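Local coordinates for protein malate dehydrogenase (Porphyromonas gingivalis, PDB 3FI9) that probably interconverts malate and oxaloacetate with NAD as the redox partner, at residues N196-L200 against T201-G205; G225-I228 against I229-G233; A302-E305 against S306-H309; A311-R314 against D315-I318. All coordinates share one frame; numbering follows the deposited sequence.

In the fold
All four contacts lie within the alpha/beta C-terminal domain of the lactate/malate dehydrogenase family and follow one another along the chain; none nests in or crosses another. Each pair of segments is continuous in sequence, so each contact closes only a turn. Interaction 1 is a tight turn after the short edge strand 198-199, leading toward helix 211-222. Interaction 2, its centre about 29 Å away, runs through nearly all of the short helix 224-232 to G233; its R232 reaches the second subunit. Interactions 3 and 4 are successive parts of helix 297-319, centres about 14 Å apart, touching where Y307 meets R314. That helix passes strand 273-277 first, then helices 94-115 and 129-140 of the NAD-binding domain.

Interaction 1: N196-L200 against T201-G205; sequences NGTPL and TDLIG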
loop_
_atom_site.group_PDB
_atom_site.type_symbol
_atom_site.label_atom_id
_atom_site.label_comp_id
_atom_site.label_asym_id
_atom_site.label_seq_id
_atom_site.Cartn_x
_atom_site.Cartn_y
_atom_site.Cartn_z
ATOM N N ASN A 196 -6.768 -10.905 -25.936
ATOM C CA ASN A 196 -5.801 -11.925 -26.340
ATOM C C ASN A 196 -5.532 -11.874 -27.844
ATOM O O ASN A 196 -5.524 -12.911 -28.514
ATOM C CB ASN A 196 -6.304 -13.338 -25.955
ATOM C CG ASN A 196 -5.152 -14.325 -25.733
ATOM O OD1 ASN A 196 -4.078 -13.929 -25.314
ATOM N ND2 ASN A 196 -5.376 -15.610 -26.040
ATOM N N GLY A 197 -5.333 -10.670 -28.381
ATOM C CA GLY A 197 -5.018 -10.504 -29.796
ATOM C C GLY A 197 -6.171 -10.235 -30.764
ATOM O O GLY A 197 -5.984 -9.622 -31.829
ATOM N N THR A 198 -7.358 -10.674 -30.404
ATOM C CA THR A 198 -8.570 -10.429 -31.206
ATOM C C THR A 198 -9.263 -9.097 -30.853
ATOM O O THR A 198 -9.609 -8.866 -29.680
ATOM C CB THR A 198 -9.584 -11.513 -30.907
ATOM O OG1 THR A 198 -9.057 -12.779 -31.322
ATOM C CG2 THR A 198 -10.906 -11.240 -31.584
ATOM N N PRO A 199 -9.473 -8.230 -31.859
ATOM C CA PRO A 199 -10.119 -6.945 -31.621
ATOM C C PRO A 199 -11.428 -7.127 -30.883
ATOM O O PRO A 199 -12.198 -8.014 -31.193
ATOM C CB PRO A 199 -10.357 -6.399 -33.038
ATOM C CG PRO A 199 -9.211 -6.999 -33.837
ATOM C CD PRO A 199 -9.093 -8.401 -33.279
ATOM N N LEU A 200 -11.624 -6.323 -29.849
ATOM C CA LEU A 200 -12.846 -6.373 -29.089
ATOM C C LEU A 200 -14.080 -6.181 -29.995
ATOM O O LEU A 200 -15.148 -6.786 -29.768
ATOM C CB LEU A 200 -12.780 -5.320 -27.984
ATOM C CG LEU A 200 -14.049 -5.171 -27.135
ATOM C CD1 LEU A 200 -14.482 -6.539 -26.586
ATOM C CD2 LEU A 200 -13.854 -4.164 -25.972
ATOM N N THR A 201 -13.935 -5.395 -31.058
ATOM C CA THR A 201 -15.121 -5.077 -31.859
ATOM C C THR A 201 -15.504 -6.260 -32.755
ATOM O O THR A 201 -16.623 -6.306 -33.255
ATOM C CB THR A 201 -14.941 -3.802 -32.699
ATOM O OG1 THR A 201 -13.693 -3.868 -33.368
ATOM C CG2 THR A 201 -14.930 -2.546 -31.819
ATOM N N ASP A 202 -14.607 -7.235 -32.894
ATOM C CA ASP A 202 -14.938 -8.499 -33.548
ATOM C C ASP A 202 -15.671 -9.453 -32.623
ATOM O O ASP A 202 -16.192 -10.466 -33.066
ATOM C CB ASP A 202 -13.684 -9.212 -34.057
ATOM C CG ASP A 202 -13.037 -8.507 -35.239
ATOM O OD1 ASP A 202 -13.616 -7.535 -35.751
ATOM O OD2 ASP A 202 -11.936 -8.924 -35.652
ATOM N N LEU A 203 -15.685 -9.161 -31.323
ATOM C CA LEU A 203 -16.290 -10.096 -30.377
ATOM C C LEU A 203 -17.630 -9.620 -29.888
ATOM O O LEU A 203 -18.498 -10.437 -29.620
ATOM C CB LEU A 203 -15.373 -10.388 -29.179
ATOM C CG LEU A 203 -14.124 -11.216 -29.497
ATOM C CD1 LEU A 203 -13.074 -11.086 -28.368
ATOM C CD2 LEU A 203 -14.480 -12.673 -29.754
ATOM N N ILE A 204 -17.799 -8.303 -29.770
ATOM C CA ILE A 204 -19.070 -7.738 -29.285
ATOM C C ILE A 204 -20.232 -8.087 -30.223
ATOM O O ILE A 204 -20.149 -7.855 -31.426
ATOM C CB ILE A 204 -18.965 -6.197 -29.116
ATOM C CG1 ILE A 204 -18.117 -5.852 -27.879
ATOM C CG2 ILE A 204 -20.321 -5.575 -28.942
ATOM C CD1 ILE A 204 -17.683 -4.374 -27.819
ATOM N N GLY A 205 -21.314 -8.638 -29.669
ATOM C CA GLY A 205 -22.469 -9.047 -30.476
ATOM C C GLY A 205 -22.345 -10.428 -31.103
ATOM O O GLY A 205 -23.113 -10.765 -31.998
#
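L200 and I204 make the close-packed side of this turn. CG of L200 lies 3.8 Å from CD1 of I204, and because L200 has its CG anti to the backbone N (chi1 176°), the isobutyl group swings over to meet the isoleucine end. W214 of helix 211-222 touches both residues, and L162 of helix 153-166 adds to the apolar cover of L200. Next to this cluster, CG2 of T198 sits 3.8 Å from CG of L203, the two side chains crossing at about a right angle.

The other side is looser and more exposed, with T201 and D202 on it. Here P199 and D202 run alongside each other, with CD of the proline ring 3.7 Å from OD2 of the carboxylate; this is a van der Waals approach.

The backbone ties both sides together. D202 N bonds to P199 O at 3.1 Å. L200 O takes two N-H groups: L203 N at 2.9 Å, from well above the carbonyl plane, and I204 N at 3.1 Å, nearly in line with the C=O bond. With one carbonyl gripped twice, the turn that follows strand 198-199 is held by main-chain bonds, while L200, I204, T198 and L203 add apolar contact.

Interaction 2: G225-I228 against I229-G233; sequences GANI and IKLRG
G225 meets I229 through its carbonyl: I229 N donates to G225 O at 3.1 Å, and CG1 of I229 comes within 3.4 Å of the same oxygen. G225 has no side chain, and it comes close to R157, a predicted substrate-binding residue. One step on, A226 O accepts from K230 N at 2.9 Å, while its methyl group turns away from the next turn.

N227 does more with its side chain. With CG anti to the backbone N (chi1 -178°), the amide crosses L231 at a slant, ND2 standing 3.5 Å from CD1 of the leucine. OD1 takes a weak, long bond from NZ of K230, whose chain bends at chi3 and chi4, bringing NZ back toward N227. N227 O accepts from L231 N. These i to i+4 bonds make up most of the short helix 224-232, which ends at G233: that residue leaves helical angles with positive phi (85°), its N still bonded to I229 O.

I228, buried, gives its O to R232 N at 2.7 Å and also takes a weak bond from L231 N. Its CG2 runs beside the arginine chain, 3.8 Å from CD of R232, and I228 also packs on E52 of the second subunit. R232 continues outward: NH1 bonds to OE1 of Q238 and forms a salt bridge with E53 of the second subunit, and NH2 makes a weak bond to S22 of that subunit.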
loop_
_atom_site.group_PDB
_atom_site.type_symbol
_atom_site.label_atom_id
_atom_site.label_comp_id
_atom_site.label_asym_id
_atom_site.label_seq_id
_atom_site.Cartn_x
_atom_site.Cartn_y
_atom_site.Cartn_z
ATOM N N GLY A 225 -17.317 1.784 -8.662
ATOM C CA GLY A 225 -17.099 2.414 -7.329
ATOM C C GLY A 225 -18.141 2.057 -6.253
ATOM O O GLY A 225 -17.790 1.748 -5.099
ATOM N N ALA A 226 -19.420 2.104 -6.618
ATOM C CA ALA A 226 -20.486 1.527 -5.787
ATOM C C ALA A 226 -20.263 0.066 -5.412
ATOM O O ALA A 226 -20.567 -0.370 -4.296
ATOM C CB ALA A 226 -21.819 1.655 -6.517
ATOM N N ASN A 227 -19.792 -0.731 -6.371
ATOM C CA ASN A 227 -19.545 -2.147 -6.104
ATOM C C ASN A 227 -18.421 -2.300 -5.050
ATOM O O ASN A 227 -18.559 -3.091 -4.115
ATOM C CB ASN A 227 -19.190 -2.859 -7.428
ATOM C CG ASN A 227 -18.968 -4.384 -7.260
ATOM O OD1 ASN A 227 -19.867 -5.120 -6.864
ATOM N ND2 ASN A 227 -17.783 -4.846 -7.594
ATOM N N ILE A 228 -17.305 -1.563 -5.185
ATOM C CA ILE A 228 -16.260 -1.649 -4.139
ATOM C C ILE A 228 -16.882 -1.299 -2.767
ATOM O O ILE A 228 -16.654 -1.972 -1.775
ATOM C CB ILE A 228 -15.033 -0.715 -4.408
ATOM C CG1 ILE A 228 -14.348 -1.098 -5.730
ATOM C CG2 ILE A 228 -14.016 -0.706 -3.200
ATOM C CD1 ILE A 228 -14.092 -2.557 -5.846
ATOM N N ILE A 229 -17.692 -0.256 -2.723
ATOM C CA ILE A 229 -18.336 0.142 -1.461
ATOM C C ILE A 229 -19.188 -0.975 -0.877
ATOM O O ILE A 229 -19.177 -1.234 0.344
ATOM C CB ILE A 229 -19.201 1.407 -1.637
ATOM C CG1 ILE A 229 -18.293 2.612 -1.890
ATOM C CG2 ILE A 229 -20.112 1.632 -0.391
ATOM C CD1 ILE A 229 -18.970 3.839 -2.475
ATOM N N LYS A 230 -19.903 -1.664 -1.748
ATOM C CA LYS A 230 -20.809 -2.716 -1.294
ATOM C C LYS A 230 -19.961 -3.893 -0.803
ATOM O O LYS A 230 -20.325 -4.615 0.098
ATOM C CB LYS A 230 -21.685 -3.146 -2.471
ATOM C CG LYS A 230 -22.498 -4.412 -2.233
ATOM C CD LYS A 230 -22.990 -4.971 -3.575
ATOM C CE LYS A 230 -23.343 -3.809 -4.500
ATOM N NZ LYS A 230 -23.083 -4.149 -5.926
ATOM N N LEU A 231 -18.806 -4.094 -1.406
ATOM C CA LEU A 231 -18.025 -5.281 -1.040
ATOM C C LEU A 231 -17.039 -5.016 0.107
ATOM O O LEU A 231 -16.886 -5.867 0.983
ATOM C CB LEU A 231 -17.315 -5.850 -2.246
ATOM C CG LEU A 231 -18.119 -6.207 -3.490
ATOM C CD1 LEU A 231 -17.124 -6.466 -4.611
ATOM C CD2 LEU A 231 -18.985 -7.439 -3.274
ATOM N N ARG A 232 -16.368 -3.854 0.080
ATOM C CA ARG A 232 -15.399 -3.498 1.105
ATOM C C ARG A 232 -15.986 -2.771 2.266
ATOM O O ARG A 232 -15.336 -2.696 3.287
ATOM C CB ARG A 232 -14.273 -2.585 0.564
ATOM C CG ARG A 232 -13.348 -3.259 -0.389
ATOM C CD ARG A 232 -12.055 -2.431 -0.479
ATOM N NE ARG A 232 -11.221 -2.786 0.671
ATOM C CZ ARG A 232 -9.891 -2.709 0.646
ATOM N NH1 ARG A 232 -9.322 -2.276 -0.469
ATOM N NH2 ARG A 232 -9.164 -3.087 1.687
ATOM N N GLY A 233 -17.159 -2.165 2.112
ATOM C CA GLY A 233 -17.729 -1.392 3.214
ATOM C C GLY A 233 -17.214 0.037 3.259
ATOM O O GLY A 233 -17.573 0.781 4.149
#

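Interaction 3: A302-E305 against S306-H309; sequences ALKE and SYSH
The Y307 ring has K304 running beside it, both side chains pointing the same way. NZ of the lysine stands 3.7 Å from CD2 of the ring, approaching obliquely, and a water lies at the ring edge, in its plane. The lysine reaches this place by bending at chi2 (51°) after a CG that leaves anti to the backbone N. Its ammonium group donates to the carbonyl of G269 and to the water, 2.9 Å from NZ. The same water is 2.8 Å from OG of S308, so it bridges the two side chains. OG of S308 also lies 3.1 Å from K304 O, but the water may compete there and the bond is not settled.

Regular i to i+4 bonds run underneath: S306 N to A302 O, Y307 N to L303 O at 2.8 Å, S308 N to K304 O, and a weak one from H309 N to E305 O. The S306 hydroxyl bonds to G181 N and Q185 O, residues that flank in sequence the predicted proton acceptor H182, whose side chain is about 8 Å from that of S306.

This part of helix 297-319 lies against strand 273-277, with L303 on M277 and Y307 on I273, while the tyrosine hydroxyl bonds to the carbonyl of E271 in the short strand 270-271.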
loop_
_atom_site.group_PDB
_atom_site.type_symbol
_atom_site.label_atom_id
_atom_site.label_comp_id
_atom_site.label_asym_id
_atom_site.label_seq_id
_atom_site.Cartn_x
_atom_site.Cartn_y
_atom_site.Cartn_z
ATOM N N ALA A 302 -20.089 9.752 -29.246
ATOM C CA ALA A 302 -20.352 9.428 -27.859
ATOM C C ALA A 302 -19.515 10.349 -26.965
ATOM O O ALA A 302 -19.993 10.831 -25.933
ATOM C CB ALA A 302 -20.004 7.927 -27.586
ATOM N N LEU A 303 -18.272 10.583 -27.379
ATOM C CA LEU A 303 -17.351 11.510 -26.695
ATOM C C LEU A 303 -17.926 12.946 -26.661
ATOM O O LEU A 303 -17.838 13.642 -25.646
ATOM C CB LEU A 303 -15.977 11.498 -27.367
ATOM C CG LEU A 303 -14.866 12.320 -26.685
ATOM C CD1 LEU A 303 -14.637 11.828 -25.260
ATOM C CD2 LEU A 303 -13.541 12.296 -27.442
ATOM N N LYS A 304 -18.532 13.365 -27.761
ATOM C CA LYS A 304 -19.189 14.681 -27.827
ATOM C C LYS A 304 -20.352 14.758 -26.831
ATOM O O LYS A 304 -20.527 15.765 -26.148
ATOM C CB LYS A 304 -19.666 14.946 -29.268
ATOM C CG LYS A 304 -20.404 16.266 -29.484
ATOM C CD LYS A 304 -19.606 17.456 -28.914
ATOM C CE LYS A 304 -20.226 18.797 -29.367
ATOM N NZ LYS A 304 -19.448 19.992 -28.912
ATOM N N GLU A 305 -21.136 13.680 -26.727
ATOM C CA GLU A 305 -22.189 13.576 -25.723
ATOM C C GLU A 305 -21.653 13.788 -24.294
ATOM O O GLU A 305 -22.225 14.538 -23.502
ATOM C CB GLU A 305 -22.772 12.158 -25.765
ATOM C CG GLU A 305 -23.789 11.900 -26.813
ATOM C CD GLU A 305 -25.195 12.163 -26.287
ATOM O OE1 GLU A 305 -25.671 13.311 -26.445
ATOM O OE2 GLU A 305 -25.831 11.221 -25.740
ATOM N N SER A 306 -20.597 13.054 -23.948
ATOM C CA SER A 306 -19.919 13.218 -22.665
ATOM C C SER A 306 -19.413 14.687 -22.517
ATOM O O SER A 306 -19.631 15.360 -21.466
ATOM C CB SER A 306 -18.767 12.195 -22.586
ATOM O OG SER A 306 -18.042 12.306 -21.387
ATOM N N TYR A 307 -18.800 15.196 -23.578
ATOM C CA TYR A 307 -18.335 16.593 -23.592
ATOM C C TYR A 307 -19.504 17.533 -23.197
ATOM O O TYR A 307 -19.340 18.398 -22.343
ATOM C CB TYR A 307 -17.703 17.023 -24.931
ATOM C CG TYR A 307 -17.475 18.529 -24.953
ATOM C CD1 TYR A 307 -16.320 19.095 -24.410
ATOM C CD2 TYR A 307 -18.482 19.388 -25.414
ATOM C CE1 TYR A 307 -16.157 20.507 -24.369
ATOM C CE2 TYR A 307 -18.341 20.772 -25.364
ATOM C CZ TYR A 307 -17.174 21.318 -24.857
ATOM O OH TYR A 307 -17.072 22.693 -24.818
ATOM N N SER A 308 -20.687 17.344 -23.782
ATOM C CA SER A 308 -21.823 18.248 -23.521
ATOM C C SER A 308 -22.263 18.272 -22.058
ATOM O O SER A 308 -22.671 19.326 -21.524
ATOM C CB SER A 308 -23.008 17.901 -24.434
ATOM O OG SER A 308 -22.581 17.998 -25.804
ATOM N N HIS A 309 -22.217 17.122 -21.400
ATOM C CA HIS A 309 -22.556 17.088 -19.983
ATOM C C HIS A 309 -21.478 17.801 -19.161
ATOM O O HIS A 309 -21.784 18.513 -18.181
ATOM C CB HIS A 309 -22.694 15.645 -19.513
ATOM C CG HIS A 309 -23.142 15.514 -18.099
ATOM N ND1 HIS A 309 -22.301 15.732 -17.029
ATOM C CD2 HIS A 309 -24.347 15.173 -17.573
ATOM C CE1 HIS A 309 -22.966 15.537 -15.902
ATOM N NE2 HIS A 309 -24.206 15.192 -16.202
HETATM O O HOH W 1 -21.591 20.373 -26.945
#

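Interaction 4: A311-R314 against D315-I318; sequences AKLR and DEVI
R314 and D315 are neighbours in sequence, yet their side chains lie alongside each other and form a salt bridge. The guanidinium grips side-on: NE donates to OD1 of D315 at 3.0 Å and NH2 to the same OD1 at 3.1 Å. Both nitrogens reach that oxygen from one face of the carboxylate, whose plane is turned 39° from that of the guanidinium. NE comes in from well above the carboxylate plane, NH2 on the syn side. A bend at chi3 (63°) brings the arginine head back over its own helix, where CB of A311 lies over one guanidinium face of R314, 3.6 Å above the plane and offset toward the rim. NH1 is satisfied as well, by the carbonyl of H272, so all three guanidinium nitrogens have acceptors. With this carboxylate beside it, the buried arginine probably has its charge largely balanced.

These residues belong to the later turns of helix 297-319, which here packs against helices 94-115 and 129-140. Each carbonyl of 311-314 accepts from the N-H four residues on, at 3.0 to 3.2 Å: A311 O from D315 N, K312 O from E316 N, L313 O from V317 N and R314 O from I318 N.

I318 runs beside R314, its CD1 4.0 Å from CG of the arginine, and packs on I323. L313 crosses E316 at a slant, CD1 of the leucine 3.6 Å from OE1 of the glutamate, and both touch L98. V317 is buried between L98 and A102 of helix 94-115 and I131 of helix 129-140.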
loop_
_atom_site.group_PDB
_atom_site.type_symbol
_atom_site.label_atom_id
_atom_site.label_comp_id
_atom_site.label_asym_id
_atom_site.label_seq_id
_atom_site.Cartn_x
_atom_site.Cartn_y
_atom_site.Cartn_z
ATOM N N ALA A 311 -19.520 20.248 -20.132
ATOM C CA ALA A 311 -19.646 21.664 -20.449
ATOM C C ALA A 311 -20.794 22.291 -19.672
ATOM O O ALA A 311 -20.681 23.412 -19.167
ATOM C CB ALA A 311 -19.839 21.846 -21.970
ATOM N N LYS A 312 -21.888 21.567 -19.508
ATOM C CA LYS A 312 -22.937 22.073 -18.629
ATOM C C LYS A 312 -22.511 22.243 -17.173
ATOM O O LYS A 312 -22.882 23.238 -16.526
ATOM C CB LYS A 312 -24.205 21.231 -18.720
ATOM C CG LYS A 312 -24.925 21.491 -20.035
ATOM C CD LYS A 312 -26.055 20.502 -20.236
ATOM C CE LYS A 312 -26.902 20.393 -19.000
ATOM N NZ LYS A 312 -28.260 19.885 -19.379
ATOM N N LEU A 313 -21.724 21.302 -16.654
ATOM C CA LEU A 313 -21.249 21.404 -15.269
ATOM C C LEU A 313 -20.244 22.566 -15.127
ATOM O O LEU A 313 -20.291 23.320 -14.156
ATOM C CB LEU A 313 -20.584 20.087 -14.806
ATOM C CG LEU A 313 -20.523 19.886 -13.288
ATOM C CD1 LEU A 313 -21.957 19.856 -12.711
ATOM C CD2 LEU A 313 -19.767 18.627 -12.909
ATOM N N ARG A 314 -19.342 22.697 -16.093
ATOM C CA ARG A 314 -18.421 23.826 -16.118
ATOM C C ARG A 314 -19.192 25.145 -16.031
ATOM O O ARG A 314 -18.821 26.020 -15.264
ATOM C CB ARG A 314 -17.594 23.821 -17.389
ATOM C CG ARG A 314 -16.687 25.028 -17.583
ATOM C CD ARG A 314 -16.373 25.181 -19.090
ATOM N NE ARG A 314 -17.589 25.444 -19.878
ATOM C CZ ARG A 314 -17.707 25.192 -21.181
ATOM N NH1 ARG A 314 -16.689 24.691 -21.839
ATOM N NH2 ARG A 314 -18.844 25.455 -21.833
ATOM N N ASP A 315 -20.278 25.267 -16.797
ATOM C CA ASP A 315 -21.036 26.521 -16.828
ATOM C C ASP A 315 -21.775 26.814 -15.498
ATOM O O ASP A 315 -21.890 27.976 -15.096
ATOM C CB ASP A 315 -22.006 26.553 -18.019
ATOM C CG ASP A 315 -21.297 26.613 -19.371
ATOM O OD1 ASP A 315 -20.103 27.039 -19.470
ATOM O OD2 ASP A 315 -21.969 26.238 -20.361
ATOM N N GLU A 316 -22.250 25.784 -14.804
ATOM C CA GLU A 316 -22.724 25.959 -13.432
ATOM C C GLU A 316 -21.686 26.629 -12.530
ATOM O O GLU A 316 -21.991 27.563 -11.781
ATOM C CB GLU A 316 -23.072 24.620 -12.782
ATOM C CG GLU A 316 -24.469 24.107 -13.012
ATOM C CD GLU A 316 -24.795 22.935 -12.108
ATOM O OE1 GLU A 316 -25.018 21.841 -12.657
ATOM O OE2 GLU A 316 -24.837 23.110 -10.859
ATOM N N VAL A 317 -20.455 26.123 -12.572
ATOM C CA VAL A 317 -19.410 26.652 -11.716
ATOM C C VAL A 317 -18.943 28.060 -12.141
ATOM O O VAL A 317 -18.460 28.852 -11.312
ATOM C CB VAL A 317 -18.264 25.612 -11.584
ATOM C CG1 VAL A 317 -17.116 26.133 -10.655
ATOM C CG2 VAL A 317 -18.846 24.287 -11.036
ATOM N N ILE A 318 -19.042 28.371 -13.429
ATOM C CA ILE A 318 -18.865 29.761 -13.876
ATOM C C ILE A 318 -19.971 30.602 -13.235
ATOM O O ILE A 318 -19.730 31.715 -12.758
ATOM C CB ILE A 318 -18.866 29.871 -15.458
ATOM C CG1 ILE A 318 -17.643 29.162 -16.045
ATOM C CG2 ILE A 318 -18.874 31.346 -15.975
ATOM C CD1 ILE A 318 -17.723 28.927 -17.578
#